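Local structure of GAF domain/HD domain protein (Geobacter sulfurreducens, 3EEA) at the interface of chains A and B. The protein is of unknown function but pairs a GAF domain, the part seen here, with an HD domain that may carry phosphatase activity. Numbering follows the deposited sequence. Chains: chain A/B, GAF domain/HD domain protein.

The interface of chains A and B. Residues chain A 24, 146, 149; chain B 12, 17, 20, 149, 153.
A:His149 and B:His149, the same residue in two copies of one chain, meet at the centre of this helix-to-helix patch and show how identical chains can pack without exact symmetry. Their side chains cross at about a right angle and their ring edges face each other, with B:His149 CE1 and A:His149 ND1 each in the plane of the other ring. The two copies differ in their first torsion. In B:His149, CG is anti to the backbone N (chi1 176°), which swings the ring across the seam towards chain A; in A:His149, CG lies beside the backbone N (chi1 -58°), and the ring reaches towards helix 14-28 of chain B.

Apolar groups cover parts of both rings. Two leucine methyls lie over the same face of the B:His149 ring: A:Leu146 CD2 near the rim, 3.3 Å from CE1, and A:Leu24 CD2 further along, 3.9 Å from CG. B:Val153 CG2 lies on the opposite face, offset to the rim, and also packs 3.7 Å from A:His149 CB. B:Val17 lays CG2 over one face of the A:His149 ring, near the rim and 3.7 Å from NE2.

Polar groups also border A:His149, at distances too long for hydrogen bonds. B:Asp20 OD2 sits at the ring edge, 3.7 Å from A:His149 NE2, with carboxylate and imidazole planes 25° apart; its charge might favour a protonated ring. B:Thr12 OG1 stands 3.6 Å from A:His149 NE2.

An alanine in place of A:His149 would probably leave a gap beneath B:Val17 and beside B:Thr12, and deprive the B:Asp20 carboxylate of its neighbouring ring.

The patch helps hold helices 14-28 and 137-158 of chain A against helices 14-28 and 137-160 of chain B, in what may be a dimer of GAF domains.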
ATOM      1  N   LEU A  24       3.681   4.819  -4.697  1.00 15.06           N
ATOM      2  CA  LEU A  24       3.944   4.260  -3.367  1.00 16.30           C
ATOM      3  C   LEU A  24       5.189   3.368  -3.365  1.00 15.76           C
ATOM      4  O   LEU A  24       6.017   3.479  -2.450  1.00 15.92           O
ATOM      5  CB  LEU A  24       2.749   3.476  -2.857  1.00 16.17           C
ATOM      6  CG  LEU A  24       2.812   3.028  -1.411  1.00 18.51           C
ATOM      7  CD1 LEU A  24       3.040   4.235  -0.500  1.00 16.12           C
ATOM      8  CD2 LEU A  24       1.553   2.245  -1.061  1.00 19.49           C
ATOM      9  N   LEU A 146       2.419  -5.204  -1.901  1.00 14.13           N
ATOM     10  CA  LEU A 146       1.722  -4.024  -2.473  1.00 14.50           C
ATOM     11  C   LEU A 146       1.186  -4.344  -3.888  1.00 13.32           C
ATOM     12  O   LEU A 146       0.049  -4.057  -4.219  1.00 13.33           O
ATOM     13  CB  LEU A 146       2.638  -2.820  -2.495  1.00 15.54           C
ATOM     14  CG  LEU A 146       2.887  -2.208  -1.114  1.00 19.17           C
ATOM     15  CD1 LEU A 146       3.674  -0.905  -1.225  1.00 21.35           C
ATOM     16  CD2 LEU A 146       1.623  -1.969  -0.346  1.00 26.20           C
ATOM     17  N   HIS A 149      -1.853  -6.522  -3.532  1.00 12.30           N
ATOM     18  CA  HIS A 149      -3.006  -5.721  -3.242  1.00 12.81           C
ATOM     19  C   HIS A 149      -3.612  -5.046  -4.480  1.00 12.96           C
ATOM     20  O   HIS A 149      -4.850  -5.052  -4.672  1.00 13.24           O
ATOM     21  CB  HIS A 149      -2.681  -4.656  -2.203  1.00 13.08           C
ATOM     22  CG  HIS A 149      -2.180  -5.196  -0.919  1.00 15.09           C
ATOM     23  ND1 HIS A 149      -1.506  -4.408  -0.007  1.00 15.83           N
ATOM     24  CD2 HIS A 149      -2.190  -6.449  -0.411  1.00 15.96           C
ATOM     25  CE1 HIS A 149      -1.124  -5.162   1.006  1.00 17.94           C
ATOM     26  NE2 HIS A 149      -1.534  -6.396   0.798  1.00 16.23           N
TER
ATOM     27  N   THR B  12      -3.847 -12.387  -0.098  1.00 19.07           N
ATOM     28  CA  THR B  12      -3.951 -11.522   1.073  1.00 19.42           C
ATOM     29  C   THR B  12      -5.364 -11.625   1.637  1.00 18.75           C
ATOM     30  O   THR B  12      -6.231 -12.333   1.083  1.00 16.91           O
ATOM     31  CB  THR B  12      -3.544 -10.053   0.717  1.00 20.42           C
ATOM     32  OG1 THR B  12      -3.473  -9.253   1.908  1.00 24.21           O
ATOM     33  CG2 THR B  12      -4.565  -9.388  -0.241  1.00 22.16           C
ATOM     34  N   VAL B  17      -3.704  -7.231   5.433  1.00 14.77           N
ATOM     35  CA  VAL B  17      -3.514  -5.819   5.026  1.00 14.63           C
ATOM     36  C   VAL B  17      -3.326  -4.914   6.227  1.00 14.20           C
ATOM     37  O   VAL B  17      -2.411  -4.066   6.233  1.00 13.87           O
ATOM     38  CB  VAL B  17      -4.684  -5.291   4.125  1.00 12.72           C
ATOM     39  CG1 VAL B  17      -4.543  -3.750   3.873  1.00 12.92           C
ATOM     40  CG2 VAL B  17      -4.665  -6.069   2.792  1.00 17.60           C
ATOM     41  N   ASP B  20       0.117  -5.472   7.690  1.00 14.66           N
ATOM     42  CA  ASP B  20       1.059  -4.805   6.804  1.00 15.87           C
ATOM     43  C   ASP B  20       1.058  -3.279   7.009  1.00 14.17           C
ATOM     44  O   ASP B  20       2.126  -2.638   7.048  1.00 15.37           O
ATOM     45  CB  ASP B  20       0.758  -5.102   5.341  1.00 15.48           C
ATOM     46  CG  ASP B  20       0.962  -6.574   4.940  1.00 20.99           C
ATOM     47  OD1 ASP B  20       1.578  -7.386   5.704  1.00 23.02           O
ATOM     48  OD2 ASP B  20       0.468  -6.893   3.816  1.00 24.01           O
ATOM     49  N   HIS B 149      -3.964   3.676   0.589  1.00 15.92           N
ATOM     50  CA  HIS B 149      -3.769   2.386  -0.028  1.00 15.05           C
ATOM     51  C   HIS B 149      -4.551   1.293   0.716  1.00 15.27           C
ATOM     52  O   HIS B 149      -5.264   0.485   0.095  1.00 14.78           O
ATOM     53  CB  HIS B 149      -2.284   2.030  -0.065  1.00 15.00           C
ATOM     54  CG  HIS B 149      -1.993   0.657  -0.616  1.00 16.55           C
ATOM     55  ND1 HIS B 149      -1.944  -0.483   0.175  1.00 18.85           N
ATOM     56  CD2 HIS B 149      -1.713   0.253  -1.876  1.00 14.22           C
ATOM     57  CE1 HIS B 149      -1.628  -1.522  -0.583  1.00 15.30           C
ATOM     58  NE2 HIS B 149      -1.468  -1.100  -1.827  1.00 19.86           N
ATOM     59  N   VAL B 153      -7.938  -1.175  -0.626  1.00 15.63           N
ATOM     60  CA  VAL B 153      -7.846  -2.648  -0.696  1.00 15.54           C
ATOM     61  C   VAL B 153      -8.820  -3.294   0.258  1.00 14.28           C
ATOM     62  O   VAL B 153      -9.540  -4.228  -0.097  1.00 13.68           O
ATOM     63  CB  VAL B 153      -6.424  -3.174  -0.468  1.00 15.74           C
ATOM     64  CG1 VAL B 153      -6.357  -4.663  -0.886  1.00 19.44           C
ATOM     65  CG2 VAL B 153      -5.479  -2.360  -1.291  1.00 19.56           C
TER